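Local coordinates for biotin protein ligase-like protein of unknown function (Silicibacter sp., PDB 3BFM), which is of unknown function but resembles biotin protein ligases and belongs to the biotin/lipoate A/B protein ligase family, at residues L216-E220 with T221-L225; L225-L228 with T229-L232; H166-H169 with W170-W174. All coordinates share one frame; numbering follows the deposited sequence. Where two conformers were deposited one is given.

Interaction 1 (L216-E220 with T221-L225)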
loop_
_atom_site.group_PDB
_atom_site.type_symbol
_atom_site.label_atom_id
_atom_site.label_comp_id
_atom_site.label_asym_id
_atom_site.label_seq_id
_atom_site.Cartn_x
_atom_site.Cartn_y
_atom_site.Cartn_z
ATOM N N LEU A 216 5.871 4.040 -31.611
ATOM C CA LEU A 216 6.160 3.661 -32.978
ATOM C C LEU A 216 5.732 4.822 -33.869
ATOM O O LEU A 216 4.551 5.101 -34.020
ATOM C CB LEU A 216 5.425 2.362 -33.326
ATOM C CG LEU A 216 5.843 1.155 -32.462
ATOM C CD1 LEU A 216 4.754 0.128 -32.388
ATOM C CD2 LEU A 216 7.127 0.579 -33.011
ATOM N N LEU A 217 6.710 5.471 -34.485
ATOM C CA LEU A 217 6.499 6.661 -35.311
ATOM C C LEU A 217 6.953 6.333 -36.735
ATOM O O LEU A 217 8.149 6.138 -36.993
ATOM C CB LEU A 217 7.275 7.839 -34.743
ATOM C CG LEU A 217 7.012 9.239 -35.296
ATOM C CD1 LEU A 217 5.565 9.623 -35.072
ATOM C CD2 LEU A 217 7.960 10.265 -34.653
ATOM N N ARG A 218 5.983 6.236 -37.622
ATOM C CA ARG A 218 6.243 5.831 -39.012
ATOM C C ARG A 218 6.340 7.026 -39.940
ATOM O O ARG A 218 5.364 7.783 -40.136
ATOM C CB ARG A 218 5.175 4.851 -39.458
ATOM C CG ARG A 218 5.509 4.169 -40.781
ATOM C CD ARG A 218 4.708 2.894 -40.878
ATOM N NE ARG A 218 5.291 1.863 -40.012
ATOM C CZ ARG A 218 4.749 0.682 -39.765
ATOM N NH1 ARG A 218 3.568 0.336 -40.290
ATOM N NH2 ARG A 218 5.386 -0.142 -38.962
ATOM N N ASP A 219 7.527 7.241 -40.495
ATOM C CA ASP A 219 7.653 8.278 -41.530
ATOM C C ASP A 219 7.642 7.576 -42.911
ATOM O O ASP A 219 7.182 6.422 -43.026
ATOM C CB ASP A 219 8.820 9.269 -41.257
ATOM C CG ASP A 219 10.165 8.721 -41.591
ATOM O OD1 ASP A 219 10.253 7.753 -42.399
ATOM O OD2 ASP A 219 11.152 9.292 -41.059
ATOM N N GLU A 220 8.086 8.267 -43.955
ATOM C CA GLU A 220 7.843 7.789 -45.310
ATOM C C GLU A 220 8.617 6.504 -45.585
ATOM O O GLU A 220 8.141 5.678 -46.331
ATOM C CB GLU A 220 8.176 8.867 -46.354
ATOM C CG GLU A 220 7.118 9.976 -46.457
ATOM C CD GLU A 220 7.383 10.948 -47.592
ATOM O OE1 GLU A 220 8.397 11.678 -47.476
ATOM O OE2 GLU A 220 6.580 10.958 -48.582
ATOM N N THR A 221 9.756 6.333 -44.927
ATOM C CA THR A 221 10.682 5.224 -45.246
ATOM C C THR A 221 11.051 4.306 -44.106
ATOM O O THR A 221 11.678 3.260 -44.331
ATOM C CB THR A 221 11.994 5.763 -45.864
ATOM O OG1 THR A 221 12.682 6.545 -44.877
ATOM C CG2 THR A 221 11.714 6.615 -47.092
ATOM N N THR A 222 10.639 4.630 -42.878
ATOM C CA THR A 222 11.097 3.876 -41.739
ATOM C C THR A 222 10.128 4.029 -40.584
ATOM O O THR A 222 9.238 4.856 -40.635
ATOM C CB THR A 222 12.500 4.340 -41.289
ATOM O OG1 THR A 222 13.097 3.339 -40.454
ATOM C CG2 THR A 222 12.443 5.686 -40.562
ATOM N N THR A 223 10.279 3.164 -39.593
ATOM C CA THR A 223 9.552 3.304 -38.327
ATOM C C THR A 223 10.565 3.563 -37.233
ATOM O O THR A 223 11.501 2.788 -37.030
ATOM C CB THR A 223 8.750 2.067 -37.977
ATOM O OG1 THR A 223 7.835 1.740 -39.031
ATOM C CG2 THR A 223 7.941 2.288 -36.687
ATOM N N HIS A 224 10.376 4.669 -36.519
ATOM C CA HIS A 224 11.227 5.019 -35.385
ATOM C C HIS A 224 10.617 4.410 -34.159
ATOM O O HIS A 224 9.388 4.352 -34.044
ATOM C CB HIS A 224 11.288 6.531 -35.210
ATOM C CG HIS A 224 11.766 7.255 -36.415
ATOM N ND1 HIS A 224 13.091 7.263 -36.787
ATOM C CD2 HIS A 224 11.108 7.986 -37.345
ATOM C CE1 HIS A 224 13.231 7.974 -37.891
ATOM N NE2 HIS A 224 12.040 8.412 -38.258
ATOM N N LEU A 225 11.473 3.922 -33.261
ATOM C CA LEU A 225 11.044 3.558 -31.906
ATOM C C LEU A 225 11.579 4.597 -30.925
ATOM O O LEU A 225 12.777 4.780 -30.794
ATOM C CB LEU A 225 11.516 2.152 -31.518
ATOM C CG LEU A 225 11.174 1.693 -30.096
ATOM C CD1 LEU A 225 9.729 1.421 -30.006
ATOM C CD2 LEU A 225 11.940 0.425 -29.734
HETATM O O HOH W 1 12.852 8.392 -42.950
#
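Thr221 lies in the turn of a beta hairpin, and its backbone N donates to Asp219 OD1 at 2.9 Å, meeting that oxygen nearly end-on, where strand 215-218 turns back into strand 223-226. Thr221 OG1 shares a water with Asp219 OD2, whose bond to it is weak, a small bridge within range of a short side-chain hydroxyl at an exposed turn. Thr222 N is a second donor to Asp219 OD1, on the syn side but out of the carboxylate plane, while Thr222 O takes Asp219 N at 2.9 Å. Asp219 can grip both amides because its CG lies between the backbone N and the carbonyl carbon (chi1 78°), which folds the carboxylate over the turn; a short acid suits the place. The methyl CG2 of Thr222 packs over one face of the His224 ring near its rim. Thr223 forms a non-hydrogen-bonded pair with Arg218 and turns OG1 to the edge of the guanidinium, where Arg218 NE donates to Thr223 OG1 at 2.7 Å and NH2 adds a weak bond. The other Thr223 branch, CG2, meets Leu216 CD2, so threonine serves a polar and an apolar neighbour at once. His224 pairs with Leu217 through two backbone bonds, on the face where both residues also touch Arg202. His224 NE2 donates to Asp219 OD2 at 3.1 Å, coming from above the carboxylate, with the ring and carboxylate planes 83° apart. The Leu216 backbone hydrogen-bonds to Leu207 and Gly208 of strand 205-209, making 215-218 the middle strand. Leu225 completes the ladder opposite Leu216, with Leu225 CD1 4.1 Å from Leu216 CD2.

Interaction 2 (L225-L228 with T229-L232)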
loop_
_atom_site.group_PDB
_atom_site.type_symbol
_atom_site.label_atom_id
_atom_site.label_comp_id
_atom_site.label_asym_id
_atom_site.label_seq_id
_atom_site.Cartn_x
_atom_site.Cartn_y
_atom_site.Cartn_z
ATOM N N LEU A 225 11.473 3.922 -33.261
ATOM C CA LEU A 225 11.044 3.558 -31.906
ATOM C C LEU A 225 11.579 4.597 -30.925
ATOM O O LEU A 225 12.777 4.780 -30.794
ATOM C CB LEU A 225 11.516 2.152 -31.518
ATOM C CG LEU A 225 11.174 1.693 -30.096
ATOM C CD1 LEU A 225 9.729 1.421 -30.006
ATOM C CD2 LEU A 225 11.940 0.425 -29.734
ATOM N N ILE A 226 10.668 5.279 -30.247
ATOM C CA ILE A 226 11.037 6.283 -29.251
ATOM C C ILE A 226 10.697 5.674 -27.901
ATOM O O ILE A 226 9.515 5.548 -27.559
ATOM C CB ILE A 226 10.283 7.593 -29.463
ATOM C CG1 ILE A 226 10.299 7.999 -30.945
ATOM C CG2 ILE A 226 10.858 8.694 -28.560
ATOM C CD1 ILE A 226 11.639 8.441 -31.452
ATOM N N PRO A 227 11.728 5.248 -27.140
ATOM C CA PRO A 227 11.406 4.628 -25.869
ATOM C C PRO A 227 10.787 5.662 -24.893
ATOM O O PRO A 227 11.130 6.842 -24.924
ATOM C CB PRO A 227 12.774 4.133 -25.343
ATOM C CG PRO A 227 13.737 4.307 -26.430
ATOM C CD PRO A 227 13.182 5.311 -27.365
ATOM N N LEU A 228 9.906 5.195 -24.016
ATOM C CA LEU A 228 9.221 6.078 -23.086
ATOM C C LEU A 228 10.193 6.694 -22.057
ATOM O O LEU A 228 9.929 7.782 -21.525
ATOM C CB LEU A 228 8.076 5.340 -22.410
ATOM C CG LEU A 228 7.123 6.203 -21.574
ATOM C CD1 LEU A 228 6.567 7.402 -22.323
ATOM C CD2 LEU A 228 6.010 5.301 -21.031
ATOM N N THR A 229 11.350 6.050 -21.850
ATOM C CA THR A 229 12.443 6.630 -21.046
ATOM C C THR A 229 12.866 8.048 -21.472
ATOM O O THR A 229 13.342 8.836 -20.623
ATOM C CB THR A 229 13.669 5.688 -20.967
ATOM O OG1 THR A 229 14.058 5.309 -22.284
ATOM C CG2 THR A 229 13.338 4.420 -20.237
ATOM N N THR A 230 12.622 8.415 -22.735
ATOM C CA THR A 230 12.912 9.745 -23.226
ATOM C C THR A 230 12.124 10.876 -22.538
ATOM O O THR A 230 12.544 12.022 -22.600
ATOM C CB THR A 230 12.746 9.869 -24.773
ATOM O OG1 THR A 230 11.370 9.749 -25.117
ATOM C CG2 THR A 230 13.579 8.806 -25.485
ATOM N N VAL A 231 11.009 10.565 -21.877
ATOM C CA VAL A 231 10.189 11.598 -21.224
ATOM C C VAL A 231 10.543 11.760 -19.748
ATOM O O VAL A 231 9.973 12.592 -19.074
ATOM C CB VAL A 231 8.662 11.320 -21.397
ATOM C CG1 VAL A 231 8.332 10.945 -22.869
ATOM C CG2 VAL A 231 8.212 10.216 -20.491
ATOM N N LEU A 232 11.486 10.971 -19.251
ATOM C CA LEU A 232 11.973 11.133 -17.890
ATOM C C LEU A 232 12.475 12.535 -17.637
ATOM O O LEU A 232 13.248 13.093 -18.423
ATOM C CB LEU A 232 13.070 10.119 -17.567
ATOM C CG LEU A 232 12.658 8.691 -17.269
ATOM C CD1 LEU A 232 13.903 7.823 -17.248
ATOM C CD2 LEU A 232 11.912 8.553 -15.931
#
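Thr230 folds back on Pro227 just after strand 223-226, where the chain enters a 3-10 turn. Thr230 CB lies 3.4 Å from Pro227 O, and from there the side chain forks. Thr230 OG1 donates to Pro227 O at 2.9 Å, nearly in line with the carbonyl bond; it reaches that oxygen because chi1 of 68° sets OG1 between the backbone N and the carbonyl carbon of its own residue. The other branch, Thr230 CG2, lies 3.2 Å from Pro227 O and 4.0 Å from Pro227 CD, and beyond these segments Thr230 touches Trp93. Thr230 N reaches the same Pro227 O at 3.1 Å, from above the carbonyl plane, and one residue on Val231 N repeats the i to i+3 pattern with Leu228 O. Proline suits the entry to the turn, since its ring restricts phi and its nitrogen has no hydrogen to satisfy. Leu228 CD1 meets Val231 CG2 at 3.7 Å, and both side chains pack on Leu68 of helix 67-82, which joins the turn to the ligase-like part of the chain. Two donors from a single threonine thus satisfy one carbonyl oxygen, pinning both the backbone and the side-chain rotation at the start of the turn.

Interaction 3 (H166-H169 with W170-W174)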
loop_
_atom_site.group_PDB
_atom_site.type_symbol
_atom_site.label_atom_id
_atom_site.label_comp_id
_atom_site.label_asym_id
_atom_site.label_seq_id
_atom_site.Cartn_x
_atom_site.Cartn_y
_atom_site.Cartn_z
ATOM N N HIS A 166 -7.708 5.026 -7.881
ATOM C CA HIS A 166 -7.668 4.352 -9.174
ATOM C C HIS A 166 -6.248 3.998 -9.664
ATOM O O HIS A 166 -6.052 2.953 -10.263
ATOM C CB HIS A 166 -8.388 5.183 -10.240
ATOM C CG HIS A 166 -9.866 5.126 -10.145
ATOM N ND1 HIS A 166 -10.599 6.052 -9.452
ATOM C CD2 HIS A 166 -10.756 4.249 -10.670
ATOM C CE1 HIS A 166 -11.886 5.741 -9.533
ATOM N NE2 HIS A 166 -12.003 4.655 -10.270
ATOM N N CYS A 167 -5.244 4.840 -9.390
ATOM C CA CYS A 167 -3.862 4.453 -9.644
ATOM C C CYS A 167 -3.491 3.170 -8.916
ATOM O O CYS A 167 -2.870 2.277 -9.479
ATOM C CB CYS A 167 -2.895 5.574 -9.255
ATOM S SG CYS A 167 -2.968 6.938 -10.384
ATOM N N LEU A 168 -3.838 3.071 -7.643
ATOM C CA LEU A 168 -3.511 1.869 -6.908
ATOM C C LEU A 168 -4.197 0.651 -7.525
ATOM O O LEU A 168 -3.577 -0.376 -7.642
ATOM C CB LEU A 168 -3.932 2.004 -5.451
ATOM C CG LEU A 168 -3.704 0.825 -4.511
ATOM C CD1 LEU A 168 -2.229 0.568 -4.320
ATOM C CD2 LEU A 168 -4.423 1.151 -3.155
ATOM N N HIS A 169 -5.451 0.776 -7.939
ATOM C CA HIS A 169 -6.121 -0.365 -8.581
ATOM C C HIS A 169 -5.304 -0.907 -9.781
ATOM O O HIS A 169 -5.000 -2.109 -9.858
ATOM C CB HIS A 169 -7.544 0.044 -8.989
ATOM C CG HIS A 169 -8.231 -0.950 -9.856
ATOM N ND1 HIS A 169 -8.873 -2.060 -9.347
ATOM C CD2 HIS A 169 -8.362 -1.021 -11.202
ATOM C CE1 HIS A 169 -9.368 -2.770 -10.347
ATOM N NE2 HIS A 169 -9.085 -2.155 -11.479
ATOM N N TRP A 170 -4.891 -0.001 -10.669
ATOM C CA TRP A 170 -4.180 -0.383 -11.908
ATOM C C TRP A 170 -2.722 -0.821 -11.617
ATOM O O TRP A 170 -2.154 -1.696 -12.288
ATOM C CB TRP A 170 -4.281 0.740 -12.948
ATOM C CG TRP A 170 -5.621 0.821 -13.542
ATOM C CD1 TRP A 170 -6.553 1.788 -13.350
ATOM C CD2 TRP A 170 -6.217 -0.145 -14.410
ATOM N NE1 TRP A 170 -7.682 1.502 -14.061
ATOM C CE2 TRP A 170 -7.505 0.319 -14.723
ATOM C CE3 TRP A 170 -5.778 -1.345 -14.967
ATOM C CZ2 TRP A 170 -8.376 -0.398 -15.563
ATOM C CZ3 TRP A 170 -6.632 -2.050 -15.799
ATOM C CH2 TRP A 170 -7.920 -1.574 -16.082
ATOM N N ILE A 171 -2.096 -0.228 -10.597
ATOM C CA ILE A 171 -0.736 -0.609 -10.266
ATOM C C ILE A 171 -0.803 -2.018 -9.744
ATOM O O ILE A 171 0.017 -2.836 -10.107
ATOM C CB ILE A 171 -0.106 0.299 -9.164
ATOM C CG1 ILE A 171 0.197 1.688 -9.738
ATOM C CG2 ILE A 171 1.169 -0.356 -8.608
ATOM C CD1 ILE A 171 0.435 2.811 -8.644
ATOM N N ASN A 172 -1.818 -2.324 -8.932
ATOM C CA ASN A 172 -1.943 -3.717 -8.430
ATOM C C ASN A 172 -2.186 -4.709 -9.585
ATOM O O ASN A 172 -1.592 -5.775 -9.627
ATOM C CB ASN A 172 -3.014 -3.858 -7.335
ATOM C CG ASN A 172 -2.580 -3.238 -6.007
ATOM O OD1 ASN A 172 -1.405 -3.246 -5.682
ATOM N ND2 ASN A 172 -3.533 -2.727 -5.232
ATOM N N ARG A 173 -2.978 -4.330 -10.571
ATOM C CA ARG A 173 -3.220 -5.210 -11.706
ATOM C C ARG A 173 -1.982 -5.381 -12.569
ATOM O O ARG A 173 -1.715 -6.466 -13.090
ATOM C CB ARG A 173 -4.392 -4.715 -12.524
ATOM C CG ARG A 173 -5.671 -4.819 -11.708
ATOM C CD ARG A 173 -6.822 -4.421 -12.474
ATOM N NE ARG A 173 -7.199 -5.468 -13.415
ATOM C CZ ARG A 173 -8.082 -5.296 -14.388
ATOM N NH1 ARG A 173 -8.690 -4.118 -14.531
ATOM N NH2 ARG A 173 -8.362 -6.312 -15.199
ATOM N N TRP A 174 -1.220 -4.305 -12.734
ATOM C CA TRP A 174 0.030 -4.377 -13.437
ATOM C C TRP A 174 0.963 -5.383 -12.739
ATOM O O TRP A 174 1.596 -6.231 -13.375
ATOM C CB TRP A 174 0.669 -2.991 -13.476
ATOM C CG TRP A 174 2.043 -2.969 -14.035
ATOM C CD1 TRP A 174 2.399 -2.873 -15.353
ATOM C CD2 TRP A 174 3.266 -3.022 -13.294
ATOM N NE1 TRP A 174 3.749 -2.859 -15.476
ATOM C CE2 TRP A 174 4.315 -2.939 -14.226
ATOM C CE3 TRP A 174 3.570 -3.104 -11.928
ATOM C CZ2 TRP A 174 5.653 -2.968 -13.846
ATOM C CZ3 TRP A 174 4.904 -3.132 -11.546
ATOM C CH2 TRP A 174 5.932 -3.066 -12.512
#
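Trp170 N to His166 O, Ile171 N to Cys167 O, Asn172 N to Leu168 O and Arg173 N to His169 O form four successive i to i+4 bonds, from 2.9 to 3.2 Å. The imidazole of His169 stands edge-on to Trp170 in a T-shaped pair, the planes at 84° and the centroids of the imidazole and the five-membered indole ring 4.9 Å apart. His169 CD2 supplies the touching edge, 3.9 Å from Trp170 CE2. With CG anti to the backbone N (chi1 170°), the imidazole runs alongside both Trp170 and Arg173, and His169 NE2 lies 3.4 Å from Arg173 CD. This is the later part of helix 156-175 in the ligase-like domain, with Trp170 wedged between helices 67-82 and 179-189, a place that suits a broad apolar ring with one polar N-H. Trp170 NE1 hydrogen-bonds to Asn77 OD1, and a leucine here would probably leave that oxygen without this donor and open a gap beneath the His169 edge. Arg173 is long enough to carry NE on to a salt bridge with Glu178 OE2. On another side of the helix, Leu168 CG lies 3.6 Å from Asn172 ND2, and both residues pack against the second subunit, Leu168 on its Leu11 and Asn172 on its Pro10.

How the interactions relate
From the N terminus, interaction 3 comes first, within helix 156-175; it closes no loop beyond single helical turns, and packs that helix between helices 67-82 and 179-189 and against the second subunit. After helix 179-189 and the short strand pair 196-199 and 202-203, the chain forms the three-stranded sheet. Interaction 1 closes the hairpin between strands 215-218 and 223-226, and interaction 2 starts where it ends, sharing Leu225, to close a short turn after the last strand. None nests in or crosses another. Interactions 1 and 2 have centres about 15 Å apart, whereas interaction 3 touches neither. Helix 67-82 nevertheless serves as common ground, contacted by both interaction 2 and interaction 3, so the small sheet's exit is tied to the ligase-like core.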